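Local atomic coordinates of glucose-6-phosphate dehydrogenase (Trypanosoma cruzi, PDB entry 5AQ1), a protein that catalyses the NADP-dependent oxidation of glucose 6-phosphate, the entry step of the pentose phosphate pathway that supplies NADPH for redox balance. Residues G42-K46 / K47-P51; T112-Y115 / D116-E119. All coordinates share one frame; numbering follows the deposited sequence.

Contact 1: G42-K46 / K47-P51; sequences GDLAK and KKTFP. With NDP (NADPH dihydro-nicotinamide-adenine-dinucleotide phosphate), chain G.
Asp43 and Lys47 form a salt bridge one turn apart in the first coils of helix 43-58. Lys47 NZ sits 3.0 Å from Asp43 OD1, which takes it on its syn lone pair, on the side of the other oxygen. The Lys47 chain runs extended beyond CG, and its CD also lies beside the carboxylate. The other oxygen, OD2, takes a weak hydrogen bond from the carboxamide N7N of NADPH. With CG anti to the backbone N (chi1 -166°) and beside the carbonyl carbon, the carboxylate of Asp43 lies where it meets Lys47.

Two backbone amides hold the pyrophosphate. Asp43 N donates to O2A of NADPH at 3.1 Å. Leu44 N donates to O1N of NADPH at 2.8 Å. Both bonds are nearly straight. Gly42, at the N-cap, packs its CA against the ribose oxygen O3B.

The helix widens here into a pi-type turn. Leu44 O accepts from both Lys48 N (2.9 Å) and Thr49 N (3.1 Å), which arrive from opposite faces of its carbonyl plane. Phe50 N then reaches back five residues to Ala45 O at 2.9 Å.

Apolar contacts complete the turn. Ala45 CB lies 3.9 Å from Phe50 CE2, and Leu44 CD1 meets Lys48 CB. Lys48 itself forms a salt bridge with Asp440.

This is the helix start of a Rossmann-type beta-alpha-beta unit. Amides at the positive end of the helix dipole face the diphosphate, which probably helps to offset its charge. Asp43 adds a weak link to the nicotinamide half.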
loop_
_atom_site.group_PDB
_atom_site.type_symbol
_atom_site.label_atom_id
_atom_site.label_comp_id
_atom_site.label_asym_id
_atom_site.label_seq_id
_atom_site.Cartn_x
_atom_site.Cartn_y
_atom_site.Cartn_z
ATOM N N GLY B 42 4.089 -43.320 -32.361
ATOM C CA GLY B 42 5.182 -42.730 -31.596
ATOM C C GLY B 42 5.064 -42.803 -30.088
ATOM O O GLY B 42 4.083 -43.312 -29.545
ATOM N N ASP B 43 6.088 -42.277 -29.423
ATOM C CA ASP B 43 6.198 -42.333 -27.970
ATOM C C ASP B 43 5.131 -41.477 -27.290
ATOM O O ASP B 43 4.440 -41.944 -26.385
ATOM C CB ASP B 43 7.589 -41.870 -27.531
ATOM C CG ASP B 43 7.892 -42.224 -26.093
ATOM O OD1 ASP B 43 8.032 -43.434 -25.804
ATOM O OD2 ASP B 43 7.989 -41.297 -25.254
ATOM N N LEU B 44 5.000 -40.231 -27.736
ATOM C CA LEU B 44 4.015 -39.314 -27.168
ATOM C C LEU B 44 2.589 -39.812 -27.383
ATOM O O LEU B 44 1.748 -39.721 -26.483
ATOM C CB LEU B 44 4.166 -37.917 -27.781
ATOM C CG LEU B 44 3.222 -36.831 -27.253
ATOM C CD1 LEU B 44 3.532 -36.495 -25.803
ATOM C CD2 LEU B 44 3.312 -35.582 -28.113
ATOM N N ALA B 45 2.324 -40.330 -28.578
ATOM C CA ALA B 45 0.992 -40.801 -28.937
ATOM C C ALA B 45 0.451 -41.833 -27.944
ATOM O O ALA B 45 -0.636 -41.655 -27.389
ATOM C CB ALA B 45 0.997 -41.370 -30.350
ATOM N N LYS B 46 1.211 -42.899 -27.720
ATOM C CA LYS B 46 0.749 -43.994 -26.863
ATOM C C LYS B 46 0.797 -43.665 -25.371
ATOM O O LYS B 46 -0.036 -44.151 -24.607
ATOM C CB LYS B 46 1.534 -45.284 -27.145
ATOM C CG LYS B 46 2.987 -45.278 -26.689
ATOM C CD LYS B 46 3.701 -46.564 -27.075
ATOM C CE LYS B 46 5.160 -46.308 -27.414
ATOM N NZ LYS B 46 5.925 -47.575 -27.582
ATOM N N LYS B 47 1.764 -42.850 -24.959
ATOM C CA LYS B 47 1.955 -42.546 -23.538
ATOM C C LYS B 47 1.082 -41.403 -23.029
ATOM O O LYS B 47 0.698 -41.398 -21.861
ATOM C CB LYS B 47 3.427 -42.246 -23.244
ATOM C CG LYS B 47 4.282 -43.498 -23.180
ATOM C CD LYS B 47 5.753 -43.177 -22.993
ATOM C CE LYS B 47 6.526 -44.422 -22.594
ATOM N NZ LYS B 47 7.972 -44.300 -22.914
ATOM N N LYS B 48 0.775 -40.441 -23.897
ATOM C CA LYS B 48 0.032 -39.249 -23.492
ATOM C C LYS B 48 -1.242 -38.997 -24.296
ATOM O O LYS B 48 -2.316 -38.836 -23.722
ATOM C CB LYS B 48 0.946 -38.023 -23.565
ATOM C CG LYS B 48 2.096 -38.049 -22.567
ATOM C CD LYS B 48 1.588 -38.109 -21.133
ATOM C CE LYS B 48 2.707 -37.974 -20.116
ATOM N NZ LYS B 48 2.204 -38.275 -18.746
ATOM N N THR B 49 -1.125 -38.967 -25.618
ATOM C CA THR B 49 -2.239 -38.559 -26.470
ATOM C C THR B 49 -3.448 -39.493 -26.365
ATOM O O THR B 49 -4.529 -39.065 -25.963
ATOM C CB THR B 49 -1.798 -38.439 -27.941
ATOM O OG1 THR B 49 -0.499 -37.838 -28.004
ATOM C CG2 THR B 49 -2.787 -37.589 -28.734
ATOM N N PHE B 50 -3.264 -40.762 -26.718
ATOM C CA PHE B 50 -4.370 -41.725 -26.705
ATOM C C PHE B 50 -4.959 -41.945 -25.305
ATOM O O PHE B 50 -6.180 -42.027 -25.167
ATOM C CB PHE B 50 -3.954 -43.065 -27.337
ATOM C CG PHE B 50 -3.835 -43.020 -28.836
ATOM C CD1 PHE B 50 -4.958 -42.816 -29.628
ATOM C CD2 PHE B 50 -2.603 -43.190 -29.460
ATOM C CE1 PHE B 50 -4.852 -42.768 -31.010
ATOM C CE2 PHE B 50 -2.492 -43.150 -30.840
ATOM C CZ PHE B 50 -3.618 -42.936 -31.617
ATOM N N PRO B 51 -4.101 -42.048 -24.266
ATOM C CA PRO B 51 -4.617 -42.144 -22.893
ATOM C C PRO B 51 -5.462 -40.949 -22.455
ATOM O O PRO B 51 -6.466 -41.129 -21.768
ATOM C CB PRO B 51 -3.345 -42.241 -22.047
ATOM C CG PRO B 51 -2.355 -42.878 -22.951
ATOM C CD PRO B 51 -2.653 -42.322 -24.315
HETATM P PA NDP G . 9.151 -40.063 -31.748
HETATM O O1A NDP G . 10.654 -40.044 -31.906
HETATM O O2A NDP G . 8.495 -41.180 -30.956
HETATM O O5B NDP G . 8.526 -39.973 -33.225
HETATM C C5B NDP G . 7.114 -39.954 -33.396
HETATM C C4B NDP G . 6.716 -40.719 -34.651
HETATM O O4B NDP G . 7.130 -39.955 -35.788
HETATM C C3B NDP G . 7.356 -42.099 -34.789
HETATM O O3B NDP G . 6.519 -43.160 -34.318
HETATM C C2B NDP G . 7.598 -42.226 -36.275
HETATM O O2B NDP G . 6.468 -42.832 -36.896
HETATM C C1B NDP G . 7.737 -40.798 -36.772
HETATM N N9A NDP G . 9.173 -40.471 -36.978
HETATM C C8A NDP G . 10.188 -40.639 -36.099
HETATM N N7A NDP G . 11.366 -40.236 -36.639
HETATM C C5A NDP G . 11.107 -39.801 -37.886
HETATM C C6A NDP G . 11.890 -39.239 -39.008
HETATM N N6A NDP G . 13.227 -39.062 -38.886
HETATM N N1A NDP G . 11.226 -38.911 -40.148
HETATM C C2A NDP G . 9.894 -39.083 -40.280
HETATM N N3A NDP G . 9.127 -39.589 -39.295
HETATM C C4A NDP G . 9.663 -39.959 -38.104
HETATM O O3 NDP G . 8.658 -38.634 -31.186
HETATM P PN NDP G . 7.870 -38.457 -29.791
HETATM O O1N NDP G . 6.546 -39.180 -29.834
HETATM O O2N NDP G . 8.839 -38.742 -28.665
HETATM O O5D NDP G . 7.566 -36.878 -29.809
HETATM C C5D NDP G . 6.684 -36.291 -30.764
HETATM C C4D NDP G . 6.759 -34.772 -30.652
HETATM O O4D NDP G . 6.367 -34.358 -29.338
HETATM C C3D NDP G . 8.176 -34.270 -30.864
HETATM O O3D NDP G . 8.163 -33.066 -31.638
HETATM C C2D NDP G . 8.700 -34.005 -29.467
HETATM O O2D NDP G . 9.709 -32.983 -29.457
HETATM C C1D NDP G . 7.431 -33.639 -28.700
HETATM N N1N NDP G . 7.553 -33.943 -27.266
HETATM C C2N NDP G . 7.390 -35.198 -26.816
HETATM C C3N NDP G . 7.510 -35.515 -25.466
HETATM C C7N NDP G . 7.318 -36.926 -24.988
HETATM O O7N NDP G . 6.805 -37.107 -23.894
HETATM N N7N NDP G . 7.706 -37.957 -25.744
HETATM C C4N NDP G . 7.829 -34.446 -24.448
HETATM C C5N NDP G . 7.983 -33.133 -25.065
HETATM C C6N NDP G . 7.837 -32.936 -26.431
HETATM P P2B NDP G . 6.539 -43.585 -38.317
HETATM O O1X NDP G . 7.982 -43.988 -38.507
HETATM O O2X NDP G . 5.603 -44.750 -38.090
HETATM O O3X NDP G . 6.059 -42.560 -39.318
#

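Contact 2: T112-Y115 / D116-E119; sequences TGSY and DRDE. With NDP (NADPH dihydro-nicotinamide-adenine-dinucleotide phosphate), chain G.
Ser114 meets Arg117 and Asp116 across a tight turn. Ser114 OG accepts a hydrogen bond from Arg117 N at 3.3 Å, and it is also hydrogen-bonded to Asp120 in the following helix. Asp116 OD1 lies 3.1 Å from Ser114 OG and takes a weak bond from the same amide of Arg117, the N-cap residue.

Tyr115 leaves this turn for the cofactor. Its CB lies next to the peptide N of Asp116, its neighbour in the chain. With CG anti to the carbonyl carbon (chi1 -59°), the ring is carried from the turn toward the adenosine half of NADPH. Tyr115 CD2 comes within 3.7 Å of the adenine atom N3A. Tyr115 CE2 lies 3.3 Å from N3A and is also near the phosphate oxygen O3X. CZ stands beside O3X as well. At the tip, Tyr115 OH donates a hydrogen bond of 2.6 Å to O3X, which lies near the ring plane at its edge. Val158, Leu150 and Tyr71 are among the residues that pack round this side chain.

The phosphate of O3X is the 2'-phosphate that distinguishes NADPH from NADH. The Tyr115 hydroxyl therefore reads a group found in NADPH alone of the two, consistent with a part in cofactor recognition.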
loop_
_atom_site.group_PDB
_atom_site.type_symbol
_atom_site.label_atom_id
_atom_site.label_comp_id
_atom_site.label_asym_id
_atom_site.label_seq_id
_atom_site.Cartn_x
_atom_site.Cartn_y
_atom_site.Cartn_z
ATOM N N THR B 112 -1.900 -45.747 -43.005
ATOM C CA THR B 112 -0.489 -45.592 -43.354
ATOM C C THR B 112 -0.309 -44.513 -44.423
ATOM O O THR B 112 -1.128 -44.385 -45.336
ATOM C CB THR B 112 0.110 -46.925 -43.847
ATOM O OG1 THR B 112 0.011 -47.909 -42.808
ATOM C CG2 THR B 112 1.576 -46.762 -44.239
ATOM N N GLY B 113 0.764 -43.736 -44.297
ATOM C CA GLY B 113 1.088 -42.703 -45.277
ATOM C C GLY B 113 2.346 -41.934 -44.918
ATOM O O GLY B 113 2.801 -41.971 -43.772
ATOM N N SER B 114 2.898 -41.225 -45.898
ATOM C CA SER B 114 4.086 -40.397 -45.692
ATOM C C SER B 114 3.727 -39.008 -45.150
ATOM O O SER B 114 2.552 -38.649 -45.051
ATOM C CB SER B 114 4.855 -40.252 -47.000
ATOM O OG SER B 114 4.168 -39.379 -47.878
ATOM N N TYR B 115 4.757 -38.236 -44.805
ATOM C CA TYR B 115 4.589 -36.899 -44.239
ATOM C C TYR B 115 4.909 -35.780 -45.239
ATOM O O TYR B 115 4.906 -34.601 -44.870
ATOM C CB TYR B 115 5.480 -36.749 -42.999
ATOM C CG TYR B 115 5.201 -37.758 -41.902
ATOM C CD1 TYR B 115 3.924 -37.899 -41.365
ATOM C CD2 TYR B 115 6.220 -38.563 -41.394
ATOM C CE1 TYR B 115 3.668 -38.821 -40.364
ATOM C CE2 TYR B 115 5.973 -39.484 -40.391
ATOM C CZ TYR B 115 4.697 -39.611 -39.883
ATOM O OH TYR B 115 4.458 -40.525 -38.888
ATOM N N ASP B 116 5.183 -36.142 -46.493
ATOM C CA ASP B 116 5.579 -35.163 -47.518
ATOM C C ASP B 116 4.778 -35.237 -48.833
ATOM O O ASP B 116 4.540 -34.206 -49.461
ATOM C CB ASP B 116 7.086 -35.273 -47.809
ATOM C CG ASP B 116 7.511 -36.677 -48.229
ATOM O OD1 ASP B 116 6.708 -37.624 -48.096
ATOM O OD2 ASP B 116 8.658 -36.839 -48.693
ATOM N N ARG B 117 4.368 -36.437 -49.246
ATOM C CA ARG B 117 3.668 -36.626 -50.527
ATOM C C ARG B 117 2.210 -36.160 -50.495
ATOM O O ARG B 117 1.439 -36.579 -49.632
ATOM C CB ARG B 117 3.709 -38.096 -50.942
ATOM C CG ARG B 117 5.081 -38.588 -51.356
ATOM C CD ARG B 117 5.082 -40.092 -51.548
ATOM N NE ARG B 117 4.552 -40.448 -52.864
ATOM C CZ ARG B 117 3.358 -40.992 -53.124
ATOM N NH1 ARG B 117 2.489 -41.298 -52.160
ATOM N NH2 ARG B 117 3.026 -41.246 -54.386
ATOM N N ASP B 118 1.840 -35.315 -51.457
ATOM C CA ASP B 118 0.476 -34.776 -51.557
ATOM C C ASP B 118 -0.577 -35.857 -51.802
ATOM O O ASP B 118 -1.734 -35.690 -51.422
ATOM C CB ASP B 118 0.384 -33.729 -52.674
ATOM C CG ASP B 118 1.025 -32.398 -52.299
ATOM O OD1 ASP B 118 1.127 -32.072 -51.093
ATOM O OD2 ASP B 118 1.418 -31.666 -53.229
ATOM N N GLU B 119 -0.172 -36.956 -52.437
ATOM C CA GLU B 119 -1.073 -38.082 -52.698
ATOM C C GLU B 119 -1.592 -38.683 -51.393
ATOM O O GLU B 119 -2.739 -39.116 -51.315
ATOM C CB GLU B 119 -0.372 -39.175 -53.514
ATOM C CG GLU B 119 -0.004 -38.782 -54.940
ATOM C CD GLU B 119 1.313 -38.024 -55.053
ATOM O OE1 GLU B 119 2.040 -37.896 -54.038
ATOM O OE2 GLU B 119 1.623 -37.550 -56.169
HETATM P PA NDP G . 9.151 -40.063 -31.748
HETATM O O1A NDP G . 10.654 -40.044 -31.906
HETATM O O2A NDP G . 8.495 -41.180 -30.956
HETATM O O5B NDP G . 8.526 -39.973 -33.225
HETATM C C5B NDP G . 7.114 -39.954 -33.396
HETATM C C4B NDP G . 6.716 -40.719 -34.651
HETATM O O4B NDP G . 7.130 -39.955 -35.788
HETATM C C3B NDP G . 7.356 -42.099 -34.789
HETATM O O3B NDP G . 6.519 -43.160 -34.318
HETATM C C2B NDP G . 7.598 -42.226 -36.275
HETATM O O2B NDP G . 6.468 -42.832 -36.896
HETATM C C1B NDP G . 7.737 -40.798 -36.772
HETATM N N9A NDP G . 9.173 -40.471 -36.978
HETATM C C8A NDP G . 10.188 -40.639 -36.099
HETATM N N7A NDP G . 11.366 -40.236 -36.639
HETATM C C5A NDP G . 11.107 -39.801 -37.886
HETATM C C6A NDP G . 11.890 -39.239 -39.008
HETATM N N6A NDP G . 13.227 -39.062 -38.886
HETATM N N1A NDP G . 11.226 -38.911 -40.148
HETATM C C2A NDP G . 9.894 -39.083 -40.280
HETATM N N3A NDP G . 9.127 -39.589 -39.295
HETATM C C4A NDP G . 9.663 -39.959 -38.104
HETATM O O3 NDP G . 8.658 -38.634 -31.186
HETATM P PN NDP G . 7.870 -38.457 -29.791
HETATM O O1N NDP G . 6.546 -39.180 -29.834
HETATM O O2N NDP G . 8.839 -38.742 -28.665
HETATM O O5D NDP G . 7.566 -36.878 -29.809
HETATM C C5D NDP G . 6.684 -36.291 -30.764
HETATM C C4D NDP G . 6.759 -34.772 -30.652
HETATM O O4D NDP G . 6.367 -34.358 -29.338
HETATM C C3D NDP G . 8.176 -34.270 -30.864
HETATM O O3D NDP G . 8.163 -33.066 -31.638
HETATM C C2D NDP G . 8.700 -34.005 -29.467
HETATM O O2D NDP G . 9.709 -32.983 -29.457
HETATM C C1D NDP G . 7.431 -33.639 -28.700
HETATM N N1N NDP G . 7.553 -33.943 -27.266
HETATM C C2N NDP G . 7.390 -35.198 -26.816
HETATM C C3N NDP G . 7.510 -35.515 -25.466
HETATM C C7N NDP G . 7.318 -36.926 -24.988
HETATM O O7N NDP G . 6.805 -37.107 -23.894
HETATM N N7N NDP G . 7.706 -37.957 -25.744
HETATM C C4N NDP G . 7.829 -34.446 -24.448
HETATM C C5N NDP G . 7.983 -33.133 -25.065
HETATM C C6N NDP G . 7.837 -32.936 -26.431
HETATM P P2B NDP G . 6.539 -43.585 -38.317
HETATM O O1X NDP G . 7.982 -43.988 -38.507
HETATM O O2X NDP G . 5.603 -44.750 -38.090
HETATM O O3X NDP G . 6.059 -42.560 -39.318
#

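How the contacts relate
From the N terminus the chain leaves strand 33-38 and enters helix 43-58, whose first turns form contact 1. It then runs through strand 67-72 and strand 108-112 before reaching contact 2, at the entry to helix 118-134. Each contact is local, closing just a turn of continuous chain. The two stand in series, so they neither nest nor cross. The centres of contact 1 and contact 2 are about 21 Å apart. The nearest atoms of contact 1 and contact 2 are about 7 Å apart, without touching. NADPH bridges them: contact 1 holds its pyrophosphate, contact 2 its 2'-phosphate. Both follow strands of the six-stranded parallel sheet, the central strand 33-38 and 108-112, an edge strand within this chain.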